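Local coordinates for protein acyl-coenzyme A oxidase acox-1.1 (Caenorhabditis elegans, PDB 5K3H) that catalyses the FAD-dependent first step of peroxisomal beta-oxidation, desaturating acyl-CoAs to (2E)-enoyl-CoAs and passing the electrons to oxygen to give hydrogen peroxide, at residues L448-K456 / T503-F511. Residues are numbered along the deposited sequence; the frame is centred on the assembly and turned at random.
Sequences LVKSAALVK and TLKAANKFF
Lys456 NZ gives a weak hydrogen bond to Asn508 OD1 at 3.2 Å, the one polar bond between segments 448-456 and 503-511. A bend at chi3 (-77°) carries the lysine chain across to Asn508 and past the Phe511 ring, the two side chains running in opposite directions; Lys456 NZ lies 3.7 Å from Phe511 CD2 in an oblique approach. Asn508 OD1 also sits at the edge of that ring, in its plane. The far end of the ring reaches segment 448-456: Phe511 CZ meets Val449 CG1 at 3.8 Å and, less closely, the methyl of Ala453. An alanine in place of Phe511 would probably strip Ala453 CB of its ring contact, leave Val449 CG1 with Phe510 alone among the aromatics, and open a gap beside the Lys456 ammonium. The two branches of Val449 divide the work, CG1, anti to the backbone N (chi1 166°), touching Phe511 and Phe510, and CG2 lying 4.1 Å from Ala507 CB. Ala452 CB abuts Ala507 CB at 3.7 Å, with Leu504 CD2 on its flank. Leu448 packs on Thr503 CG2, while Thr503 OG1 bonds to Ala499 O of its own helix. Helix 520-553 backs the contact through Leu531 on Val449 and Ala534, an ATP-site residue, on Thr503. The axes of the two segments come within 9.3 Å and cross at -90°, a perpendicular helix-helix packing centred on small residues that joins helices 437-456 and 489-515 in the helical C-terminal part of the acyl-CoA oxidase fold.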
loop_
_atom_site.group_PDB
_atom_site.type_symbol
_atom_site.label_atom_id
_atom_site.label_comp_id
_atom_site.label_asym_id
_atom_site.label_seq_id
_atom_site.Cartn_x
_atom_site.Cartn_y
_atom_site.Cartn_z
ATOM N N LEU B 448 -23.867 -5.134 17.449
ATOM C CA LEU B 448 -23.835 -6.591 17.576
ATOM C C LEU B 448 -23.849 -7.022 19.036
ATOM O O LEU B 448 -24.408 -8.072 19.362
ATOM C CB LEU B 448 -22.613 -7.182 16.869
ATOM C CG LEU B 448 -22.522 -7.123 15.342
ATOM C CD1 LEU B 448 -21.152 -7.611 14.950
ATOM C CD2 LEU B 448 -23.630 -7.913 14.652
ATOM N N VAL B 449 -23.241 -6.233 19.927
ATOM C CA VAL B 449 -23.279 -6.553 21.352
ATOM C C VAL B 449 -24.693 -6.387 21.910
ATOM O O VAL B 449 -25.161 -7.217 22.699
ATOM C CB VAL B 449 -22.252 -5.702 22.114
ATOM C CG1 VAL B 449 -22.515 -5.775 23.588
ATOM C CG2 VAL B 449 -20.870 -6.208 21.820
ATOM N N LYS B 450 -25.383 -5.307 21.529
ATOM C CA LYS B 450 -26.792 -5.155 21.886
ATOM C C LYS B 450 -27.620 -6.335 21.381
ATOM O O LYS B 450 -28.595 -6.746 22.027
ATOM C CB LYS B 450 -27.347 -3.864 21.304
ATOM C CG LYS B 450 -28.843 -3.738 21.499
ATOM C CD LYS B 450 -29.431 -2.620 20.630
ATOM C CE LYS B 450 -30.025 -3.221 19.333
ATOM N NZ LYS B 450 -30.557 -2.180 18.400
ATOM N N SER B 451 -27.299 -6.835 20.182
ATOM C CA SER B 451 -27.991 -8.000 19.630
ATOM C C SER B 451 -27.624 -9.297 20.369
ATOM O O SER B 451 -28.461 -10.202 20.500
ATOM C CB SER B 451 -27.694 -8.100 18.131
ATOM O OG SER B 451 -28.056 -6.882 17.493
ATOM N N ALA B 452 -26.362 -9.438 20.796
ATOM C CA ALA B 452 -25.985 -10.586 21.614
ATOM C C ALA B 452 -26.712 -10.564 22.955
ATOM O O ALA B 452 -27.044 -11.621 23.504
ATOM C CB ALA B 452 -24.473 -10.616 21.832
ATOM N N ALA B 453 -26.944 -9.369 23.508
ATOM C CA ALA B 453 -27.679 -9.248 24.768
ATOM C C ALA B 453 -29.127 -9.712 24.622
ATOM O O ALA B 453 -29.668 -10.362 25.527
ATOM C CB ALA B 453 -27.624 -7.810 25.276
ATOM N N LEU B 454 -29.779 -9.372 23.502
ATOM C CA LEU B 454 -31.124 -9.884 23.251
ATOM C C LEU B 454 -31.134 -11.405 23.238
ATOM O O LEU B 454 -31.993 -12.035 23.867
ATOM C CB LEU B 454 -31.678 -9.348 21.930
ATOM C CG LEU B 454 -32.059 -7.875 21.760
ATOM C CD1 LEU B 454 -32.480 -7.615 20.336
ATOM C CD2 LEU B 454 -33.215 -7.562 22.662
ATOM N N VAL B 455 -30.173 -12.015 22.535
ATOM C CA VAL B 455 -30.137 -13.473 22.427
ATOM C C VAL B 455 -29.990 -14.106 23.805
ATOM O O VAL B 455 -30.769 -14.987 24.184
ATOM C CB VAL B 455 -29.011 -13.928 21.478
ATOM C CG1 VAL B 455 -28.872 -15.447 21.516
ATOM C CG2 VAL B 455 -29.281 -13.456 20.053
ATOM N N LYS B 456 -29.001 -13.651 24.582
ATOM C CA LYS B 456 -28.733 -14.263 25.882
ATOM C C LYS B 456 -29.956 -14.200 26.792
ATOM O O LYS B 456 -30.229 -15.147 27.542
ATOM C CB LYS B 456 -27.533 -13.592 26.559
ATOM C CG LYS B 456 -27.317 -14.051 27.996
ATOM C CD LYS B 456 -26.236 -13.254 28.738
ATOM C CE LYS B 456 -24.825 -13.676 28.329
ATOM N NZ LYS B 456 -23.795 -13.033 29.207
ATOM N N THR B 503 -19.194 -13.288 17.467
ATOM C CA THR B 503 -19.996 -12.226 18.068
ATOM C C THR B 503 -20.330 -12.529 19.526
ATOM O O THR B 503 -20.191 -11.662 20.401
ATOM C CB THR B 503 -21.262 -12.007 17.251
ATOM O OG1 THR B 503 -20.894 -11.479 15.974
ATOM C CG2 THR B 503 -22.214 -11.057 17.956
ATOM N N LEU B 504 -20.821 -13.738 19.805
ATOM C CA LEU B 504 -21.178 -14.070 21.181
ATOM C C LEU B 504 -19.934 -14.193 22.063
ATOM O O LEU B 504 -19.955 -13.808 23.243
ATOM C CB LEU B 504 -21.986 -15.367 21.205
ATOM C CG LEU B 504 -23.212 -15.411 20.278
ATOM C CD1 LEU B 504 -23.861 -16.794 20.349
ATOM C CD2 LEU B 504 -24.250 -14.308 20.519
ATOM N N LYS B 505 -18.841 -14.734 21.517
ATOM C CA LYS B 505 -17.623 -14.865 22.308
ATOM C C LYS B 505 -17.113 -13.495 22.739
ATOM O O LYS B 505 -16.878 -13.246 23.932
ATOM C CB LYS B 505 -16.562 -15.599 21.493
ATOM C CG LYS B 505 -15.246 -15.734 22.213
ATOM C CD LYS B 505 -14.148 -16.319 21.342
ATOM C CE LYS B 505 -12.836 -16.389 22.127
ATOM N NZ LYS B 505 -11.884 -17.328 21.502
ATOM N N ALA B 506 -17.031 -12.558 21.791
ATOM C CA ALA B 506 -16.528 -11.228 22.104
ATOM C C ALA B 506 -17.457 -10.489 23.054
ATOM O O ALA B 506 -16.992 -9.814 23.977
ATOM C CB ALA B 506 -16.355 -10.425 20.816
ATOM N N ALA B 507 -18.770 -10.614 22.862
ATOM C CA ALA B 507 -19.697 -9.946 23.773
ATOM C C ALA B 507 -19.591 -10.524 25.184
ATOM O O ALA B 507 -19.543 -9.778 26.171
ATOM C CB ALA B 507 -21.126 -10.021 23.220
ATOM N N ASN B 508 -19.482 -11.849 25.299
ATOM C CA ASN B 508 -19.327 -12.455 26.615
ATOM C C ASN B 508 -18.007 -12.070 27.261
ATOM O O ASN B 508 -17.934 -11.988 28.495
ATOM C CB ASN B 508 -19.449 -13.970 26.532
ATOM C CG ASN B 508 -20.877 -14.406 26.389
ATOM O OD1 ASN B 508 -21.786 -13.696 26.831
ATOM N ND2 ASN B 508 -21.096 -15.572 25.803
ATOM N N LYS B 509 -16.958 -11.828 26.463
ATOM C CA LYS B 509 -15.718 -11.311 27.047
ATOM C C LYS B 509 -15.960 -9.941 27.677
ATOM O O LYS B 509 -15.523 -9.672 28.802
ATOM C CB LYS B 509 -14.611 -11.234 25.995
ATOM C CG LYS B 509 -13.326 -10.612 26.551
ATOM C CD LYS B 509 -12.238 -10.435 25.486
ATOM C CE LYS B 509 -10.925 -9.956 26.121
ATOM N NZ LYS B 509 -9.817 -9.876 25.115
ATOM N N PHE B 510 -16.653 -9.064 26.948
ATOM C CA PHE B 510 -17.026 -7.754 27.469
ATOM C C PHE B 510 -17.930 -7.891 28.698
ATOM O O PHE B 510 -17.639 -7.330 29.760
ATOM C CB PHE B 510 -17.695 -6.960 26.338
ATOM C CG PHE B 510 -18.296 -5.658 26.757
ATOM C CD1 PHE B 510 -17.540 -4.703 27.423
ATOM C CD2 PHE B 510 -19.615 -5.374 26.460
ATOM C CE1 PHE B 510 -18.101 -3.489 27.790
ATOM C CE2 PHE B 510 -20.174 -4.177 26.825
ATOM C CZ PHE B 510 -19.420 -3.235 27.493
ATOM N N PHE B 511 -19.029 -8.644 28.569
ATOM C CA PHE B 511 -19.919 -8.868 29.704
ATOM C C PHE B 511 -19.172 -9.487 30.880
ATOM O O PHE B 511 -19.346 -9.063 32.028
ATOM C CB PHE B 511 -21.065 -9.797 29.310
ATOM C CG PHE B 511 -21.938 -9.286 28.193
ATOM C CD1 PHE B 511 -22.181 -7.932 28.032
ATOM C CD2 PHE B 511 -22.516 -10.183 27.291
ATOM C CE1 PHE B 511 -22.994 -7.479 26.994
ATOM C CE2 PHE B 511 -23.324 -9.741 26.256
ATOM C CZ PHE B 511 -23.568 -8.383 26.107
#